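Local coordinates for transcriptional regulator URE2 (Saccharomyces cerevisiae, PDB 1K0D), which represses nitrogen catabolite genes by holding GATA transcriptional activators in the cytoplasm, and also has glutathione peroxidase activity, at residues Y20-R26 with H44-L50; A35-E40 with R250-A256; I133-L137 with V225-I229. One frame throughout, in Å; residues are numbered along the deposited sequence.

Interaction 1: residues Y20-R26 with H44-L50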
loop_
_atom_site.group_PDB
_atom_site.type_symbol
_atom_site.label_atom_id
_atom_site.label_comp_id
_atom_site.label_asym_id
_atom_site.label_seq_id
_atom_site.Cartn_x
_atom_site.Cartn_y
_atom_site.Cartn_z
ATOM N N TYR B 20 11.622 -19.776 -2.993
ATOM C CA TYR B 20 10.450 -18.966 -3.295
ATOM C C TYR B 20 10.062 -19.036 -4.760
ATOM O O TYR B 20 10.911 -19.171 -5.631
ATOM C CB TYR B 20 10.711 -17.498 -2.933
ATOM C CG TYR B 20 11.195 -17.302 -1.521
ATOM C CD1 TYR B 20 12.505 -17.624 -1.167
ATOM C CD2 TYR B 20 10.332 -16.842 -0.521
ATOM C CE1 TYR B 20 12.946 -17.502 0.144
ATOM C CE2 TYR B 20 10.765 -16.713 0.797
ATOM C CZ TYR B 20 12.073 -17.049 1.121
ATOM O OH TYR B 20 12.511 -16.959 2.421
ATOM N N THR B 21 8.763 -18.943 -5.020
ATOM C CA THR B 21 8.254 -18.950 -6.379
ATOM C C THR B 21 7.563 -17.606 -6.539
ATOM O O THR B 21 6.701 -17.237 -5.736
ATOM C CB THR B 21 7.223 -20.079 -6.612
ATOM O OG1 THR B 21 7.836 -21.352 -6.365
ATOM C CG2 THR B 21 6.705 -20.039 -8.043
ATOM N N LEU B 22 7.951 -16.864 -7.561
ATOM C CA LEU B 22 7.353 -15.561 -7.796
ATOM C C LEU B 22 6.466 -15.560 -9.028
ATOM O O LEU B 22 6.902 -15.946 -10.112
ATOM C CB LEU B 22 8.446 -14.503 -7.960
ATOM C CG LEU B 22 8.003 -13.124 -8.461
ATOM C CD1 LEU B 22 7.102 -12.462 -7.418
ATOM C CD2 LEU B 22 9.236 -12.254 -8.736
ATOM N N PHE B 23 5.216 -15.147 -8.856
ATOM C CA PHE B 23 4.300 -15.048 -9.981
ATOM C C PHE B 23 4.334 -13.605 -10.427
ATOM O O PHE B 23 4.173 -12.702 -9.616
ATOM C CB PHE B 23 2.885 -15.435 -9.577
ATOM C CG PHE B 23 2.722 -16.893 -9.319
ATOM C CD1 PHE B 23 2.921 -17.412 -8.048
ATOM C CD2 PHE B 23 2.387 -17.757 -10.355
ATOM C CE1 PHE B 23 2.783 -18.777 -7.808
ATOM C CE2 PHE B 23 2.250 -19.117 -10.128
ATOM C CZ PHE B 23 2.448 -19.630 -8.849
ATOM N N SER B 24 4.551 -13.390 -11.719
ATOM C CA SER B 24 4.642 -12.041 -12.256
ATOM C C SER B 24 4.246 -12.015 -13.730
ATOM O O SER B 24 3.570 -12.919 -14.224
ATOM C CB SER B 24 6.083 -11.543 -12.097
ATOM O OG SER B 24 6.235 -10.222 -12.587
ATOM N N HIS B 25 4.665 -10.958 -14.418
ATOM C CA HIS B 25 4.408 -10.795 -15.842
ATOM C C HIS B 25 5.633 -10.093 -16.415
ATOM O O HIS B 25 6.192 -9.203 -15.780
ATOM C CB HIS B 25 3.150 -9.959 -16.074
ATOM C CG HIS B 25 2.725 -9.900 -17.507
ATOM N ND1 HIS B 25 3.388 -9.144 -18.450
ATOM C CD2 HIS B 25 1.717 -10.523 -18.164
ATOM C CE1 HIS B 25 2.805 -9.302 -19.626
ATOM N NE2 HIS B 25 1.788 -10.134 -19.480
ATOM N N ARG B 26 6.048 -10.491 -17.613
ATOM C CA ARG B 26 7.240 -9.921 -18.234
ATOM C C ARG B 26 7.336 -8.404 -18.258
ATOM O O ARG B 26 8.434 -7.863 -18.301
ATOM C CB ARG B 26 7.412 -10.488 -19.649
ATOM C CG ARG B 26 7.735 -11.984 -19.647
ATOM C CD ARG B 26 8.001 -12.538 -21.040
ATOM N NE ARG B 26 8.294 -13.970 -21.001
ATOM C CZ ARG B 26 7.383 -14.922 -20.814
ATOM N NH1 ARG B 26 7.751 -16.197 -20.787
ATOM N NH2 ARG B 26 6.103 -14.604 -20.671
ATOM N N HIS B 44 16.868 -17.127 -3.067
ATOM C CA HIS B 44 16.817 -17.871 -4.320
ATOM C C HIS B 44 15.364 -18.125 -4.712
ATOM O O HIS B 44 14.592 -18.680 -3.934
ATOM C CB HIS B 44 17.596 -19.179 -4.163
ATOM C CG HIS B 44 19.064 -18.974 -3.930
ATOM N ND1 HIS B 44 19.916 -18.516 -4.912
ATOM C CD2 HIS B 44 19.819 -19.115 -2.814
ATOM C CE1 HIS B 44 21.132 -18.382 -4.411
ATOM N NE2 HIS B 44 21.101 -18.739 -3.140
ATOM N N TYR B 45 14.999 -17.718 -5.922
ATOM C CA TYR B 45 13.620 -17.862 -6.373
ATOM C C TYR B 45 13.452 -18.264 -7.833
ATOM O O TYR B 45 14.380 -18.174 -8.629
ATOM C CB TYR B 45 12.887 -16.536 -6.150
ATOM C CG TYR B 45 13.401 -15.407 -7.021
ATOM C CD1 TYR B 45 12.724 -15.032 -8.183
ATOM C CD2 TYR B 45 14.571 -14.718 -6.691
ATOM C CE1 TYR B 45 13.194 -14.000 -8.996
ATOM C CE2 TYR B 45 15.052 -13.681 -7.502
ATOM C CZ TYR B 45 14.355 -13.331 -8.652
ATOM O OH TYR B 45 14.820 -12.319 -9.465
ATOM N N ASN B 46 12.240 -18.700 -8.161
ATOM C CA ASN B 46 11.868 -19.092 -9.518
ATOM C C ASN B 46 10.701 -18.192 -9.910
ATOM O O ASN B 46 9.772 -17.993 -9.119
ATOM C CB ASN B 46 11.404 -20.548 -9.553
ATOM C CG ASN B 46 10.826 -20.945 -10.903
ATOM O OD1 ASN B 46 10.091 -21.932 -11.013
ATOM N ND2 ASN B 46 11.164 -20.183 -11.941
ATOM N N THR B 47 10.748 -17.644 -11.121
ATOM C CA THR B 47 9.683 -16.769 -11.588
ATOM C C THR B 47 8.781 -17.440 -12.618
ATOM O O THR B 47 9.252 -18.065 -13.566
ATOM C CB THR B 47 10.240 -15.482 -12.228
ATOM O OG1 THR B 47 11.089 -14.806 -11.294
ATOM C CG2 THR B 47 9.098 -14.548 -12.620
ATOM N N ILE B 48 7.474 -17.311 -12.420
ATOM C CA ILE B 48 6.510 -17.863 -13.357
ATOM C C ILE B 48 5.772 -16.686 -13.975
ATOM O O ILE B 48 5.122 -15.909 -13.265
ATOM C CB ILE B 48 5.483 -18.775 -12.665
ATOM C CG1 ILE B 48 6.181 -20.005 -12.086
ATOM C CG2 ILE B 48 4.402 -19.179 -13.661
ATOM C CD1 ILE B 48 5.231 -20.982 -11.390
ATOM N N PHE B 49 5.888 -16.531 -15.289
ATOM C CA PHE B 49 5.200 -15.438 -15.953
ATOM C C PHE B 49 3.808 -15.894 -16.363
ATOM O O PHE B 49 3.654 -16.727 -17.259
ATOM C CB PHE B 49 5.982 -14.958 -17.181
ATOM C CG PHE B 49 7.337 -14.392 -16.850
ATOM C CD1 PHE B 49 8.465 -15.207 -16.843
ATOM C CD2 PHE B 49 7.478 -13.054 -16.501
ATOM C CE1 PHE B 49 9.718 -14.699 -16.492
ATOM C CE2 PHE B 49 8.724 -12.534 -16.147
ATOM C CZ PHE B 49 9.847 -13.362 -16.142
ATOM N N LEU B 50 2.798 -15.356 -15.685
ATOM C CA LEU B 50 1.415 -15.693 -15.982
ATOM C C LEU B 50 0.999 -15.078 -17.310
ATOM O O LEU B 50 1.212 -13.891 -17.554
ATOM C CB LEU B 50 0.484 -15.184 -14.875
ATOM C CG LEU B 50 0.572 -15.860 -13.506
ATOM C CD1 LEU B 50 -0.394 -15.196 -12.538
ATOM C CD2 LEU B 50 0.239 -17.342 -13.650
#

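Interaction 2: residues A35-E40 with R250-A256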
loop_
_atom_site.group_PDB
_atom_site.type_symbol
_atom_site.label_atom_id
_atom_site.label_comp_id
_atom_site.label_asym_id
_atom_site.label_seq_id
_atom_site.Cartn_x
_atom_site.Cartn_y
_atom_site.Cartn_z
ATOM N N ALA B 35 11.303 -8.892 -7.419
ATOM C CA ALA B 35 12.487 -9.602 -7.899
ATOM C C ALA B 35 13.737 -8.893 -7.387
ATOM O O ALA B 35 14.682 -9.532 -6.935
ATOM C CB ALA B 35 12.492 -9.649 -9.430
ATOM N N ILE B 36 13.731 -7.567 -7.448
ATOM C CA ILE B 36 14.860 -6.780 -6.974
ATOM C C ILE B 36 15.180 -7.030 -5.495
ATOM O O ILE B 36 16.332 -7.285 -5.139
ATOM C CB ILE B 36 14.603 -5.273 -7.188
ATOM C CG1 ILE B 36 14.747 -4.937 -8.676
ATOM C CG2 ILE B 36 15.569 -4.447 -6.342
ATOM C CD1 ILE B 36 14.428 -3.510 -9.014
ATOM N N VAL B 37 14.170 -6.968 -4.634
ATOM C CA VAL B 37 14.409 -7.186 -3.207
ATOM C C VAL B 37 14.796 -8.632 -2.933
ATOM O O VAL B 37 15.629 -8.915 -2.076
ATOM C CB VAL B 37 13.171 -6.806 -2.372
ATOM C CG1 VAL B 37 13.394 -7.157 -0.895
ATOM C CG2 VAL B 37 12.903 -5.319 -2.537
ATOM N N LEU B 38 14.171 -9.543 -3.665
ATOM C CA LEU B 38 14.458 -10.967 -3.543
ATOM C C LEU B 38 15.952 -11.164 -3.885
ATOM O O LEU B 38 16.687 -11.877 -3.195
ATOM C CB LEU B 38 13.577 -11.727 -4.548
ATOM C CG LEU B 38 12.748 -12.977 -4.218
ATOM C CD1 LEU B 38 12.217 -12.971 -2.789
ATOM C CD2 LEU B 38 11.594 -13.044 -5.223
ATOM N N SER B 39 16.395 -10.509 -4.956
ATOM C CA SER B 39 17.777 -10.629 -5.385
ATOM C C SER B 39 18.755 -9.947 -4.436
ATOM O O SER B 39 19.784 -10.520 -4.097
ATOM C CB SER B 39 17.937 -10.072 -6.800
ATOM O OG SER B 39 19.306 -9.956 -7.130
ATOM N N GLU B 40 18.432 -8.732 -3.997
ATOM C CA GLU B 40 19.306 -8.000 -3.083
ATOM C C GLU B 40 19.523 -8.731 -1.756
ATOM O O GLU B 40 20.606 -8.668 -1.173
ATOM C CB GLU B 40 18.735 -6.601 -2.808
ATOM C CG GLU B 40 19.109 -5.533 -3.842
ATOM C CD GLU B 40 20.587 -5.104 -3.773
ATOM O OE1 GLU B 40 21.026 -4.326 -4.650
ATOM O OE2 GLU B 40 21.307 -5.539 -2.845
ATOM N N ARG B 250 23.746 -1.449 -9.178
ATOM C CA ARG B 250 23.972 -2.538 -8.232
ATOM C C ARG B 250 23.763 -3.901 -8.894
ATOM O O ARG B 250 22.773 -4.127 -9.596
ATOM C CB ARG B 250 23.044 -2.384 -7.024
ATOM C CG ARG B 250 23.211 -1.053 -6.285
ATOM C CD ARG B 250 22.230 -0.953 -5.142
ATOM N NE ARG B 250 22.422 -2.040 -4.184
ATOM C CZ ARG B 250 23.277 -2.002 -3.164
ATOM N NH1 ARG B 250 24.029 -0.926 -2.956
ATOM N NH2 ARG B 250 23.370 -3.040 -2.348
ATOM N N PRO B 251 24.697 -4.833 -8.679
ATOM C CA PRO B 251 24.571 -6.160 -9.284
ATOM C C PRO B 251 23.223 -6.840 -9.054
ATOM O O PRO B 251 22.569 -7.284 -10.010
ATOM C CB PRO B 251 25.728 -6.931 -8.658
ATOM C CG PRO B 251 26.776 -5.877 -8.536
ATOM C CD PRO B 251 25.986 -4.703 -7.972
ATOM N N ALA B 252 22.808 -6.931 -7.793
ATOM C CA ALA B 252 21.541 -7.576 -7.473
ATOM C C ALA B 252 20.383 -6.983 -8.274
ATOM O O ALA B 252 19.515 -7.714 -8.740
ATOM C CB ALA B 252 21.260 -7.486 -5.975
ATOM N N VAL B 253 20.383 -5.666 -8.451
ATOM C CA VAL B 253 19.323 -5.000 -9.203
ATOM C C VAL B 253 19.413 -5.333 -10.694
ATOM O O VAL B 253 18.406 -5.633 -11.337
ATOM C CB VAL B 253 19.385 -3.463 -9.021
ATOM C CG1 VAL B 253 18.335 -2.791 -9.896
ATOM C CG2 VAL B 253 19.151 -3.095 -7.557
ATOM N N ILE B 254 20.624 -5.284 -11.244
ATOM C CA ILE B 254 20.820 -5.598 -12.653
ATOM C C ILE B 254 20.362 -7.026 -12.900
ATOM O O ILE B 254 19.654 -7.298 -13.860
ATOM C CB ILE B 254 22.311 -5.479 -13.073
ATOM C CG1 ILE B 254 22.775 -4.021 -12.982
ATOM C CG2 ILE B 254 22.496 -6.008 -14.504
ATOM C CD1 ILE B 254 24.256 -3.838 -13.297
ATOM N N LYS B 255 20.765 -7.939 -12.024
ATOM C CA LYS B 255 20.391 -9.340 -12.174
ATOM C C LYS B 255 18.879 -9.528 -12.189
ATOM O O LYS B 255 18.349 -10.263 -13.025
ATOM C CB LYS B 255 20.985 -10.180 -11.047
ATOM C CG LYS B 255 20.626 -11.654 -11.143
ATOM C CD LYS B 255 21.072 -12.422 -9.909
ATOM C CE LYS B 255 20.594 -13.866 -9.969
ATOM N NZ LYS B 255 20.810 -14.581 -8.680
ATOM N N ALA B 256 18.185 -8.868 -11.264
ATOM C CA ALA B 256 16.727 -8.985 -11.188
ATOM C C ALA B 256 16.018 -8.464 -12.442
ATOM O O ALA B 256 15.099 -9.106 -12.950
ATOM C CB ALA B 256 16.207 -8.253 -9.956
#

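Interaction 3: residues I133-L137 with V225-I229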
loop_
_atom_site.group_PDB
_atom_site.type_symbol
_atom_site.label_atom_id
_atom_site.label_comp_id
_atom_site.label_asym_id
_atom_site.label_seq_id
_atom_site.Cartn_x
_atom_site.Cartn_y
_atom_site.Cartn_z
ATOM N N ILE B 133 0.602 6.320 -12.062
ATOM C CA ILE B 133 1.313 6.069 -13.306
ATOM C C ILE B 133 0.424 5.133 -14.115
ATOM O O ILE B 133 0.312 5.260 -15.335
ATOM C CB ILE B 133 2.673 5.404 -13.052
ATOM C CG1 ILE B 133 3.615 6.407 -12.370
ATOM C CG2 ILE B 133 3.266 4.903 -14.369
ATOM C CD1 ILE B 133 4.941 5.794 -11.933
ATOM N N GLY B 134 -0.223 4.208 -13.412
ATOM C CA GLY B 134 -1.112 3.266 -14.066
ATOM C C GLY B 134 -2.307 3.943 -14.722
ATOM O O GLY B 134 -2.713 3.567 -15.818
ATOM N N GLN B 135 -2.878 4.945 -14.063
ATOM C CA GLN B 135 -4.028 5.624 -14.637
ATOM C C GLN B 135 -3.614 6.486 -15.831
ATOM O O GLN B 135 -4.358 6.592 -16.805
ATOM C CB GLN B 135 -4.736 6.491 -13.591
ATOM C CG GLN B 135 -5.197 5.739 -12.338
ATOM C CD GLN B 135 -5.669 4.324 -12.629
ATOM O OE1 GLN B 135 -5.053 3.359 -12.184
ATOM N NE2 GLN B 135 -6.751 4.193 -13.377
ATOM N N ALA B 136 -2.431 7.098 -15.758
ATOM C CA ALA B 136 -1.956 7.940 -16.854
ATOM C C ALA B 136 -1.709 7.076 -18.078
ATOM O O ALA B 136 -2.093 7.433 -19.188
ATOM C CB ALA B 136 -0.674 8.682 -16.461
ATOM N N LEU B 137 -1.064 5.935 -17.873
ATOM C CA LEU B 137 -0.795 5.029 -18.984
ATOM C C LEU B 137 -2.116 4.568 -19.593
ATOM O O LEU B 137 -2.252 4.499 -20.814
ATOM C CB LEU B 137 0.014 3.817 -18.509
ATOM C CG LEU B 137 1.492 4.055 -18.174
ATOM C CD1 LEU B 137 2.061 2.833 -17.468
ATOM C CD2 LEU B 137 2.270 4.354 -19.449
ATOM N N VAL B 225 9.505 3.511 -16.389
ATOM C CA VAL B 225 8.286 3.485 -17.194
ATOM C C VAL B 225 7.672 4.855 -17.471
ATOM O O VAL B 225 6.956 5.035 -18.459
ATOM C CB VAL B 225 7.221 2.581 -16.494
ATOM C CG1 VAL B 225 5.844 2.768 -17.113
ATOM C CG2 VAL B 225 7.643 1.129 -16.598
ATOM N N VAL B 226 7.965 5.826 -16.614
ATOM C CA VAL B 226 7.379 7.149 -16.751
ATOM C C VAL B 226 7.692 7.912 -18.041
ATOM O O VAL B 226 7.009 8.888 -18.374
ATOM C CB VAL B 226 7.701 8.008 -15.504
ATOM C CG1 VAL B 226 7.091 7.338 -14.272
ATOM C CG2 VAL B 226 9.211 8.167 -15.325
ATOM N N ASP B 227 8.704 7.464 -18.774
ATOM C CA ASP B 227 9.059 8.094 -20.042
ATOM C C ASP B 227 7.869 7.927 -21.000
ATOM O O ASP B 227 7.604 8.786 -21.846
ATOM C CB ASP B 227 10.282 7.401 -20.639
ATOM C CG ASP B 227 10.046 5.917 -20.857
ATOM O OD1 ASP B 227 9.875 5.179 -19.858
ATOM O OD2 ASP B 227 10.012 5.484 -22.029
ATOM N N ARG B 228 7.155 6.811 -20.852
ATOM C CA ARG B 228 5.999 6.505 -21.691
ATOM C C ARG B 228 4.854 7.504 -21.546
ATOM O O ARG B 228 3.938 7.515 -22.362
ATOM C CB ARG B 228 5.471 5.101 -21.386
ATOM C CG ARG B 228 6.450 3.970 -21.682
ATOM C CD ARG B 228 5.909 2.663 -21.122
ATOM N NE ARG B 228 6.903 1.592 -21.121
ATOM C CZ ARG B 228 6.763 0.451 -20.452
ATOM N NH1 ARG B 228 5.670 0.233 -19.729
ATOM N NH2 ARG B 228 7.713 -0.473 -20.504
ATOM N N ILE B 229 4.888 8.330 -20.506
ATOM C CA ILE B 229 3.834 9.317 -20.329
ATOM C C ILE B 229 4.391 10.732 -20.480
ATOM O O ILE B 229 3.819 11.701 -19.974
ATOM C CB ILE B 229 3.129 9.165 -18.961
ATOM C CG1 ILE B 229 4.136 9.270 -17.822
ATOM C CG2 ILE B 229 2.400 7.832 -18.903
ATOM C CD1 ILE B 229 3.503 9.140 -16.445
#

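Interaction 1: residues Y20-R26 with H44-L50
Tyr20-Arg26 and His44-Leu50 carry the two parallel strands of the beta-alpha-beta unit that opens the thioredoxin-like glutathione-binding domain. Helix 29-40 makes the crossover between them. Strand 45-49 is outermost in the sheet within this chain, and strand 20-24 lies inside it, bonded on its other side to strand 73-76. The backbones run about 25° apart in direction. Asn46 N gives to Tyr20 O, and Leu22 N gives to Asn46 O at 2.6 Å. Ile48 N then gives to Leu22 O at 2.7 Å, followed by Ser24 N to Ile48 O and Leu50 N to Ser24 O. The bond from Tyr20 N to His44 O is weak.

Thr21, Phe23 and Ile48 share one face of the sheet, where Thr21 and Ile48 touch helix 7-11. Ile48 CD1 reaches Phe23 CE2 at 3.7 Å and Thr21 CG2 at 3.8 Å. Leu50 CD2 also meets the Phe23 ring. The Phe49 ring, on the other face, lies between two groups. Thr47 CG2 is over one side, toward the rim. Arg26 is over the opposite side, where Arg26 CG sits 3.8 Å from the Phe49 ring centroid in a CH-pi contact. The Arg26 chain is extended from CG to NE, and a turn at the last torsion (chi4 75°) lays the guanidinium over Phe49 CB and CG. The guanidinium and ring planes are 25° apart.

Polar ends are bonded beyond the pair: Tyr20 OH to Lys97 and Thr21 OG1 to His77. The Leu50 side chain lies close to Val71 and His57, both glutathione-binding residues. The chemistry is thus divided: backbone bonds fix the strand register, apolar side chains meet beside helix 7-11, and a probable cation-pi attraction joins Arg26 to Phe49 just past strand 20-24.

Interaction 2: residues A35-E40 with R250-A256
Glu40 and Arg250 form the salt bridge of this contact, which joins the thioredoxin-like domain to the helical C-terminal domain. Arg250 grips the carboxylate side-on. Arg250 NE gives to Glu40 OE1 at 2.7 Å, and Arg250 NH2 gives to Glu40 OE2 at 3.3 Å. Both hydrogen bonds are nearly straight, at 174°, though the second is longer. The oxygens lie in the guanidinium plane, but the carboxylate is turned 35° against it. NE therefore meets OE1 from above the carboxylate plane, and NH2 comes to the syn side of OE2, also tilted out of that plane. A bend in the Glu40 chain at chi2 (-72°) brings CD against Ala252 CB.

One further hydrogen bond joins the helices. Ser39 OG gives to Ala252 O at 2.8 Å. That carbonyl also takes the helical bond from Ala256 N, and the two donors reach it from opposite faces of its plane.

The apolar part combines alanines with Ile36 and Val253. Ala256 CB lies 3.6 Å from Ile36 CA and also touches Ala35 CB. Ile36 CG2 meets Val253 CG2. The small alanines probably allow the close approach, 8.1 Å between the axes of segments 35-40 and 251-256, and the charged pair probably adds electrostatic attraction between domains.

Interaction 3: residues I133-L137 with V225-I229
Arg228, whose CB touches Leu137 CD2 across the contact, has Val225 CG2 over one face of its guanidinium, 3.7 Å above the plane and toward the rim. Both Arg228 and Val225 belong to the turn at Val225-Ile229, which includes a short 3-10 segment. The turn packs on the long helix 112-142 in the all-helical C-terminal domain of the GST fold. The Arg228 chain is extended from CG to NE and runs back past Val225. Its CB, not its charged end, meets the helix, 3.8 Å from Leu137 CD2.

Across the contact the packing is made of aliphatic branches. Leu137 sends its two methyls to different parts of the turn. Leu137 CD1 meets Val225 CG1 at 3.8 Å. Leu137 CD2 touches both Arg228 CB and Ile229 CG2. The Leu137 side chain crosses those of Val225 and Ile229 at about a right angle. One helical turn earlier, Ile133 extends CD1 to Val226 CG1. The CG2 branch of Ile133 is more distant, 4.3 Å from Val225 CG1. Ala136 CB also touches Ile229 CG2.

The turn keeps its shape through backbone bonds from Arg228 N to Val225 O and from Ile229 N to Val226 O. Arg228 O is bonded to Tyr141 OH, farther along helix 112-142. Helix 148-176 flanks the contact, with Tyr162 against Val226 and Tyr154 against Ala136. In Ile229, CG1 lies between the backbone N and the carbonyl carbon (chi1 57°). The CG2 branch is then the one turned to the helix, where Ile229 CG2 lies 3.5 Å from Leu137 CD2 and 4.0 Å from Ala136 CB.

Interactions 1 and 2 are neighbours, with centres about 14 Å apart. They share the beta-alpha-beta unit: helix 29-40 links the strands of interaction 1 and supplies one side of interaction 2. Tyr45 joins them, with Tyr45 CG lying 3.5 Å from Leu38 CD2. Along the chain their segments alternate. Interaction 3 lies wholly in the helical domain, with its centre about 24 Å from that of interaction 1 and about 23 Å from that of interaction 2. It opens after interaction 1 closes and is nested within the loop closed by interaction 2. The three contacts thus lie in the thioredoxin-like domain, between the domains, and in the helical domain of the GST-like region of URE2.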